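Local coordinates for iron transport multicopper oxidase FET3 (Saccharomyces cerevisiae, PDB 1ZPU), which oxidises ferrous to ferric iron with molecular oxygen, using four bound copper ions, so that the iron permease FTR1 can carry it into the cell, at residues I339-V352 with N361-I373. Numbering follows the deposited sequence.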
ATOM      1  N   ILE A 339       5.257  -5.386 -19.998  1.00 69.18           N
ATOM      2  CA  ILE A 339       4.196  -4.371 -19.937  1.00 69.03           C
ATOM      3  C   ILE A 339       4.394  -3.370 -18.793  1.00 69.07           C
ATOM      4  O   ILE A 339       4.608  -3.764 -17.646  1.00 69.08           O
ATOM      5  CB  ILE A 339       2.794  -5.045 -19.825  1.00 68.97           C
ATOM      6  CG1 ILE A 339       2.531  -5.925 -21.055  1.00 69.02           C
ATOM      7  CG2 ILE A 339       1.682  -4.009 -19.666  1.00 68.80           C
ATOM      8  CD1 ILE A 339       1.275  -6.764 -20.974  1.00 69.12           C
ATOM      9  N   THR A 340       4.349  -2.080 -19.131  1.00 69.12           N
ATOM     10  CA  THR A 340       4.198  -1.001 -18.155  1.00 69.02           C
ATOM     11  C   THR A 340       2.726  -0.677 -18.125  1.00 68.89           C
ATOM     12  O   THR A 340       2.124  -0.468 -19.184  1.00 68.95           O
ATOM     13  CB  THR A 340       4.832   0.308 -18.632  1.00 69.32           C
ATOM     14  OG1 THR A 340       5.979   0.046 -19.450  1.00 69.98           O
ATOM     15  CG2 THR A 340       5.173   1.207 -17.452  1.00 68.57           C
ATOM     16  N   TYR A 341       2.144  -0.600 -16.932  1.00 68.80           N
ATOM     17  CA  TYR A 341       0.735  -0.253 -16.830  1.00 68.77           C
ATOM     18  C   TYR A 341       0.457   1.105 -17.464  1.00 68.84           C
ATOM     19  O   TYR A 341       1.061   2.115 -17.094  1.00 68.89           O
ATOM     20  CB  TYR A 341       0.227  -0.266 -15.393  1.00 68.42           C
ATOM     21  CG  TYR A 341      -1.195   0.231 -15.324  1.00 68.22           C
ATOM     22  CD1 TYR A 341      -2.250  -0.574 -15.742  1.00 68.46           C
ATOM     23  CD2 TYR A 341      -1.485   1.523 -14.891  1.00 67.36           C
ATOM     24  CE1 TYR A 341      -3.568  -0.113 -15.704  1.00 68.50           C
ATOM     25  CE2 TYR A 341      -2.797   1.990 -14.850  1.00 67.47           C
ATOM     26  CZ  TYR A 341      -3.830   1.165 -15.254  1.00 67.97           C
ATOM     27  OH  TYR A 341      -5.123   1.614 -15.217  1.00 68.26           O
ATOM     28  N   THR A 342      -0.457   1.108 -18.427  1.00 68.86           N
ATOM     29  CA  THR A 342      -0.880   2.329 -19.077  1.00 68.79           C
ATOM     30  C   THR A 342      -2.396   2.412 -18.976  1.00 68.81           C
ATOM     31  O   THR A 342      -3.100   1.609 -19.574  1.00 69.00           O
ATOM     32  CB  THR A 342      -0.433   2.356 -20.538  1.00 68.64           C
ATOM     33  OG1 THR A 342       0.838   1.698 -20.665  1.00 68.39           O
ATOM     34  CG2 THR A 342      -0.317   3.786 -21.016  1.00 68.74           C
ATOM     35  N   ALA A 343      -2.876   3.376 -18.198  1.00 68.79           N
ATOM     36  CA  ALA A 343      -4.300   3.595 -17.958  1.00 68.83           C
ATOM     37  C   ALA A 343      -5.138   3.652 -19.234  1.00 68.88           C
ATOM     38  O   ALA A 343      -4.731   4.273 -20.216  1.00 68.91           O
ATOM     39  CB  ALA A 343      -4.501   4.864 -17.151  1.00 68.98           C
ATOM     40  N   PRO A 344      -6.307   2.994 -19.218  1.00 68.75           N
ATOM     41  CA  PRO A 344      -7.202   2.955 -20.355  1.00 68.86           C
ATOM     42  C   PRO A 344      -8.104   4.195 -20.460  1.00 68.98           C
ATOM     43  O   PRO A 344      -8.132   5.025 -19.545  1.00 68.94           O
ATOM     44  CB  PRO A 344      -8.034   1.703 -20.086  1.00 68.94           C
ATOM     45  CG  PRO A 344      -8.025   1.542 -18.629  1.00 68.50           C
ATOM     46  CD  PRO A 344      -6.836   2.232 -18.076  1.00 68.69           C
ATOM     47  N   LYS A 345      -8.825   4.310 -21.577  1.00 69.09           N
ATOM     48  CA  LYS A 345      -9.732   5.441 -21.816  1.00 69.12           C
ATOM     49  C   LYS A 345     -11.030   5.354 -21.008  1.00 69.16           C
ATOM     50  O   LYS A 345     -11.727   6.358 -20.820  1.00 69.18           O
ATOM     51  CB  LYS A 345     -10.053   5.561 -23.309  1.00 69.14           C
ATOM     52  CG  LYS A 345      -9.085   6.454 -24.091  1.00 69.40           C
ATOM     53  CD  LYS A 345      -9.224   6.282 -25.601  1.00 68.98           C
ATOM     54  CE  LYS A 345      -7.896   6.542 -26.303  1.00 68.70           C
ATOM     55  NZ  LYS A 345      -7.711   5.621 -27.473  1.00 69.52           N
ATOM     56  N   VAL A 346     -11.352   4.143 -20.554  1.00 69.12           N
ATOM     57  CA  VAL A 346     -12.543   3.877 -19.749  1.00 68.95           C
ATOM     58  C   VAL A 346     -12.145   2.954 -18.594  1.00 68.87           C
ATOM     59  O   VAL A 346     -11.506   1.924 -18.828  1.00 68.82           O
ATOM     60  CB  VAL A 346     -13.689   3.220 -20.589  1.00 68.90           C
ATOM     61  CG1 VAL A 346     -14.963   3.077 -19.764  1.00 68.31           C
ATOM     62  CG2 VAL A 346     -13.972   4.020 -21.853  1.00 68.92           C
ATOM     63  N   PRO A 347     -12.532   3.318 -17.352  1.00 68.83           N
ATOM     64  CA  PRO A 347     -12.189   2.556 -16.149  1.00 68.90           C
ATOM     65  C   PRO A 347     -12.562   1.092 -16.304  1.00 68.89           C
ATOM     66  O   PRO A 347     -13.621   0.800 -16.850  1.00 68.99           O
ATOM     67  CB  PRO A 347     -13.077   3.183 -15.074  1.00 68.96           C
ATOM     68  CG  PRO A 347     -13.392   4.541 -15.564  1.00 68.77           C
ATOM     69  CD  PRO A 347     -13.351   4.506 -17.041  1.00 68.66           C
ATOM     70  N   THR A 348     -11.707   0.191 -15.824  1.00 68.80           N
ATOM     71  CA  THR A 348     -11.930  -1.250 -15.956  1.00 68.80           C
ATOM     72  C   THR A 348     -13.353  -1.646 -15.568  1.00 68.86           C
ATOM     73  O   THR A 348     -14.074  -2.239 -16.377  1.00 68.81           O
ATOM     74  CB  THR A 348     -10.940  -2.071 -15.100  1.00 68.79           C
ATOM     75  OG1 THR A 348      -9.615  -1.551 -15.253  1.00 69.38           O
ATOM     76  CG2 THR A 348     -10.957  -3.541 -15.514  1.00 68.28           C
ATOM     77  N   LEU A 349     -13.750  -1.297 -14.342  1.00 68.71           N
ATOM     78  CA  LEU A 349     -15.081  -1.634 -13.826  1.00 68.68           C
ATOM     79  C   LEU A 349     -16.220  -1.132 -14.721  1.00 68.87           C
ATOM     80  O   LEU A 349     -17.193  -1.849 -14.965  1.00 68.94           O
ATOM     81  CB  LEU A 349     -15.253  -1.135 -12.388  1.00 68.63           C
ATOM     82  CG  LEU A 349     -16.552  -1.418 -11.626  1.00 68.24           C
ATOM     83  CD1 LEU A 349     -16.815  -2.900 -11.454  1.00 67.48           C
ATOM     84  CD2 LEU A 349     -16.487  -0.751 -10.282  1.00 67.97           C
ATOM     85  N   MET A 350     -16.080   0.088 -15.226  1.00 68.96           N
ATOM     86  CA  MET A 350     -17.084   0.676 -16.093  1.00 69.08           C
ATOM     87  C   MET A 350     -17.306  -0.134 -17.375  1.00 69.17           C
ATOM     88  O   MET A 350     -18.433  -0.174 -17.903  1.00 69.07           O
ATOM     89  CB  MET A 350     -16.727   2.131 -16.397  1.00 69.20           C
ATOM     90  CG  MET A 350     -17.259   3.134 -15.380  1.00 69.36           C
ATOM     91  SD  MET A 350     -16.621   2.948 -13.693  1.00 72.47           S
ATOM     92  CE  MET A 350     -17.077   4.538 -12.992  1.00 70.48           C
ATOM     93  N   THR A 351     -16.254  -0.790 -17.868  1.00 69.19           N
ATOM     94  CA  THR A 351     -16.418  -1.611 -19.072  1.00 69.34           C
ATOM     95  C   THR A 351     -17.038  -2.962 -18.741  1.00 69.27           C
ATOM     96  O   THR A 351     -17.904  -3.427 -19.483  1.00 69.45           O
ATOM     97  CB  THR A 351     -15.148  -1.737 -19.987  1.00 69.27           C
ATOM     98  OG1 THR A 351     -14.459  -2.966 -19.735  1.00 69.99           O
ATOM     99  CG2 THR A 351     -14.205  -0.556 -19.829  1.00 69.24           C
ATOM    100  N   VAL A 352     -16.643  -3.576 -17.624  1.00 69.11           N
ATOM    101  CA  VAL A 352     -17.306  -4.819 -17.185  1.00 69.05           C
ATOM    102  C   VAL A 352     -18.816  -4.628 -16.938  1.00 69.08           C
ATOM    103  O   VAL A 352     -19.629  -5.504 -17.267  1.00 68.96           O
ATOM    104  CB  VAL A 352     -16.587  -5.554 -15.990  1.00 68.76           C
ATOM    105  CG1 VAL A 352     -15.446  -4.758 -15.431  1.00 68.89           C
ATOM    106  CG2 VAL A 352     -17.575  -5.974 -14.898  1.00 68.39           C
ATOM    107  N   ASN A 361     -14.139 -12.112 -22.003  1.00 69.45           N
ATOM    108  CA  ASN A 361     -13.103 -11.978 -23.026  1.00 69.39           C
ATOM    109  C   ASN A 361     -12.066 -10.929 -22.610  1.00 69.31           C
ATOM    110  O   ASN A 361     -12.370  -9.739 -22.530  1.00 69.27           O
ATOM    111  CB  ASN A 361     -13.747 -11.623 -24.372  1.00 69.33           C
ATOM    112  CG  ASN A 361     -12.731 -11.422 -25.483  1.00 69.76           C
ATOM    113  OD1 ASN A 361     -11.543 -11.729 -25.335  1.00 70.45           O
ATOM    114  ND2 ASN A 361     -13.201 -10.906 -26.613  1.00 70.05           N
ATOM    115  N   SER A 362     -10.843 -11.386 -22.349  1.00 69.30           N
ATOM    116  CA  SER A 362      -9.770 -10.532 -21.824  1.00 69.33           C
ATOM    117  C   SER A 362      -9.380  -9.392 -22.765  1.00 69.39           C
ATOM    118  O   SER A 362      -8.909  -8.338 -22.316  1.00 69.40           O
ATOM    119  CB  SER A 362      -8.538 -11.380 -21.484  1.00 69.29           C
ATOM    120  OG  SER A 362      -7.922 -11.899 -22.658  1.00 68.62           O
ATOM    121  N   GLU A 363      -9.598  -9.616 -24.060  1.00 69.36           N
ATOM    122  CA  GLU A 363      -9.209  -8.691 -25.118  1.00 69.49           C
ATOM    123  C   GLU A 363      -9.794  -7.290 -24.939  1.00 69.31           C
ATOM    124  O   GLU A 363      -9.126  -6.298 -25.245  1.00 69.37           O
ATOM    125  CB  GLU A 363      -9.626  -9.258 -26.477  1.00 69.45           C
ATOM    126  CG  GLU A 363      -8.977  -8.566 -27.646  1.00 70.11           C
ATOM    127  CD  GLU A 363      -9.471  -9.085 -28.975  1.00 71.58           C
ATOM    128  OE1 GLU A 363     -10.689  -8.973 -29.263  1.00 72.17           O
ATOM    129  OE2 GLU A 363      -8.632  -9.599 -29.746  1.00 72.74           O
ATOM    130  N   ILE A 364     -11.026  -7.219 -24.432  1.00 69.18           N
ATOM    131  CA  ILE A 364     -11.773  -5.957 -24.367  1.00 69.10           C
ATOM    132  C   ILE A 364     -11.262  -4.995 -23.311  1.00 69.19           C
ATOM    133  O   ILE A 364     -11.615  -3.811 -23.325  1.00 69.30           O
ATOM    134  CB  ILE A 364     -13.292  -6.158 -24.136  1.00 68.97           C
ATOM    135  CG1 ILE A 364     -13.561  -6.762 -22.757  1.00 68.84           C
ATOM    136  CG2 ILE A 364     -13.900  -6.998 -25.253  1.00 69.20           C
ATOM    137  CD1 ILE A 364     -14.806  -6.234 -22.087  1.00 68.95           C
ATOM    138  N   TYR A 365     -10.444  -5.498 -22.391  1.00 69.14           N
ATOM    139  CA  TYR A 365      -9.924  -4.659 -21.326  1.00 69.04           C
ATOM    140  C   TYR A 365      -8.608  -3.984 -21.704  1.00 69.19           C
ATOM    141  O   TYR A 365      -8.089  -3.167 -20.939  1.00 69.35           O
ATOM    142  CB  TYR A 365      -9.766  -5.455 -20.036  1.00 68.84           C
ATOM    143  CG  TYR A 365     -11.052  -6.040 -19.519  1.00 68.49           C
ATOM    144  CD1 TYR A 365     -11.398  -7.352 -19.813  1.00 68.33           C
ATOM    145  CD2 TYR A 365     -11.921  -5.285 -18.728  1.00 67.76           C
ATOM    146  CE1 TYR A 365     -12.571  -7.899 -19.340  1.00 68.30           C
ATOM    147  CE2 TYR A 365     -13.095  -5.829 -18.245  1.00 67.46           C
ATOM    148  CZ  TYR A 365     -13.412  -7.136 -18.557  1.00 68.05           C
ATOM    149  OH  TYR A 365     -14.571  -7.705 -18.095  1.00 68.57           O
ATOM    150  N   GLY A 366      -8.077  -4.324 -22.878  1.00 69.15           N
ATOM    151  CA  GLY A 366      -6.873  -3.688 -23.398  1.00 69.17           C
ATOM    152  C   GLY A 366      -5.638  -4.560 -23.347  1.00 69.25           C
ATOM    153  O   GLY A 366      -5.569  -5.525 -22.575  1.00 69.43           O
ATOM    154  N   SER A 367      -4.657  -4.207 -24.172  1.00 69.19           N
ATOM    155  CA  SER A 367      -3.401  -4.942 -24.275  1.00 69.14           C
ATOM    156  C   SER A 367      -2.306  -4.341 -23.388  1.00 69.24           C
ATOM    157  O   SER A 367      -1.370  -5.043 -22.990  1.00 69.33           O
ATOM    158  CB  SER A 367      -2.926  -4.948 -25.721  1.00 69.00           C
ATOM    159  OG  SER A 367      -2.913  -3.629 -26.232  1.00 68.59           O
ATOM    160  N   ASN A 368      -2.426  -3.047 -23.087  1.00 69.03           N
ATOM    161  CA  ASN A 368      -1.378  -2.328 -22.371  1.00 68.94           C
ATOM    162  C   ASN A 368      -1.799  -2.009 -20.939  1.00 69.04           C
ATOM    163  O   ASN A 368      -1.328  -1.061 -20.295  1.00 68.92           O
ATOM    164  CB  ASN A 368      -0.996  -1.055 -23.119  1.00 68.59           C
ATOM    165  CG  ASN A 368       0.488  -0.811 -23.112  1.00 68.23           C
ATOM    166  OD1 ASN A 368       1.048  -0.407 -24.119  1.00 68.22           O
ATOM    167  ND2 ASN A 368       1.142  -1.079 -21.984  1.00 67.56           N
ATOM    168  N   THR A 369      -2.680  -2.853 -20.440  1.00 69.06           N
ATOM    169  CA  THR A 369      -3.378  -2.593 -19.216  1.00 68.91           C
ATOM    170  C   THR A 369      -3.020  -3.696 -18.213  1.00 68.97           C
ATOM    171  O   THR A 369      -3.232  -3.558 -17.006  1.00 68.80           O
ATOM    172  CB  THR A 369      -4.866  -2.548 -19.554  1.00 68.73           C
ATOM    173  OG1 THR A 369      -5.509  -1.515 -18.806  1.00 68.48           O
ATOM    174  CG2 THR A 369      -5.525  -3.902 -19.369  1.00 68.53           C
ATOM    175  N   HIS A 370      -2.417  -4.758 -18.749  1.00 69.11           N
ATOM    176  CA  HIS A 370      -2.065  -5.985 -18.027  1.00 69.11           C
ATOM    177  C   HIS A 370      -3.205  -6.552 -17.196  1.00 69.19           C
ATOM    178  O   HIS A 370      -3.077  -6.691 -15.969  1.00 69.21           O
ATOM    179  CB  HIS A 370      -0.824  -5.818 -17.154  1.00 69.05           C
ATOM    180  CG  HIS A 370       0.140  -6.953 -17.282  1.00 69.52           C
ATOM    181  ND1 HIS A 370       1.458  -6.864 -16.888  1.00 69.69           N
ATOM    182  CD2 HIS A 370      -0.016  -8.195 -17.803  1.00 69.10           C
ATOM    183  CE1 HIS A 370       2.066  -8.008 -17.143  1.00 69.69           C
ATOM    184  NE2 HIS A 370       1.195  -8.831 -17.702  1.00 69.45           N
ATOM    185  N   THR A 371      -4.307  -6.880 -17.872  1.00 68.99           N
ATOM    186  CA  THR A 371      -5.491  -7.394 -17.196  1.00 68.98           C
ATOM    187  C   THR A 371      -5.578  -8.907 -17.281  1.00 68.97           C
ATOM    188  O   THR A 371      -5.357  -9.489 -18.335  1.00 69.14           O
ATOM    189  CB  THR A 371      -6.790  -6.729 -17.707  1.00 68.95           C
ATOM    190  OG1 THR A 371      -6.924  -5.435 -17.108  1.00 69.37           O
ATOM    191  CG2 THR A 371      -8.002  -7.534 -17.324  1.00 68.78           C
ATOM    192  N   PHE A 372      -5.879  -9.530 -16.148  1.00 68.95           N
ATOM    193  CA  PHE A 372      -6.155 -10.960 -16.084  1.00 68.97           C
ATOM    194  C   PHE A 372      -7.573 -11.184 -15.595  1.00 69.15           C
ATOM    195  O   PHE A 372      -8.066 -10.435 -14.743  1.00 69.44           O
ATOM    196  CB  PHE A 372      -5.197 -11.651 -15.128  1.00 68.74           C
ATOM    197  CG  PHE A 372      -3.771 -11.561 -15.543  1.00 68.96           C
ATOM    198  CD1 PHE A 372      -3.033 -10.399 -15.298  1.00 68.88           C
ATOM    199  CD2 PHE A 372      -3.153 -12.636 -16.170  1.00 68.29           C
ATOM    200  CE1 PHE A 372      -1.704 -10.311 -15.681  1.00 68.79           C
ATOM    201  CE2 PHE A 372      -1.829 -12.566 -16.551  1.00 68.18           C
ATOM    202  CZ  PHE A 372      -1.097 -11.398 -16.308  1.00 68.61           C
ATOM    203  N   ILE A 373      -8.229 -12.210 -16.129  1.00 69.19           N
ATOM    204  CA  ILE A 373      -9.561 -12.573 -15.658  1.00 69.22           C
ATOM    205  C   ILE A 373      -9.501 -13.811 -14.771  1.00 69.22           C
ATOM    206  O   ILE A 373      -8.920 -14.826 -15.145  1.00 69.25           O
ATOM    207  CB  ILE A 373     -10.557 -12.762 -16.813  1.00 69.21           C
ATOM    208  CG1 ILE A 373     -10.560 -11.508 -17.687  1.00 69.27           C
ATOM    209  CG2 ILE A 373     -11.957 -13.046 -16.268  1.00 68.84           C
ATOM    210  CD1 ILE A 373     -11.458 -11.607 -18.890  1.00 69.58           C
TER
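Ile-339 meets His-370 where a loop of the third plastocyanin-like (cupredoxin) domain runs past the turn that leads into the edge strand 371-374. CD1 of the isoleucine sits over the centre of the imidazole, 3.8 Å from the ring centroid and 11° off its normal, a CH-pi contact. Isoleucine is long enough for this: with CG1 beside the backbone N (chi1 -61°), the extended chain carries its terminal methyl across the ring, while the second branch, CG2, packs on Asn-368.

Next to this pair the two backbones are joined: Thr-342 N donates to Asn-368 O at 3.0 Å. A threonine serves well here, since its hydroxyl OG1 also turns back to Thr-340 O (2.9 Å), approaching from above that carbonyl's plane. The Asn-368 side chain slants across that of Thr-342, bringing ND2 near Thr-342 OG1 and Thr-340 O at angles too poor for hydrogen bonds; its OD1 accepts from Glu-524 N, tying the turn to the C-terminal tail. Tyr-341 presents its edge to Thr-369 O, CD1 being 3.4 Å away, and meets Phe-460 edge-to-face; its side chain is about 7 Å from that of His-462, a type 3 copper ligand.

The outer side of the turn is looser: Ser-367 is exposed and offers Ile-339 its carbonyl, not its side chain.

Farther along, the short helix 348-352 packs against the ring of Tyr-365, whose hydroxyl bonds to Ala-359 O. Short side chains let the helix come close: Thr-348 CG2 lies 3.8 Å from Tyr-365 CD2, Thr-351 OG1 3.5 Å from Tyr-365 CE2, and Val-352 CG1 meets the ring edge 3.8 Å from Tyr-365 CE2.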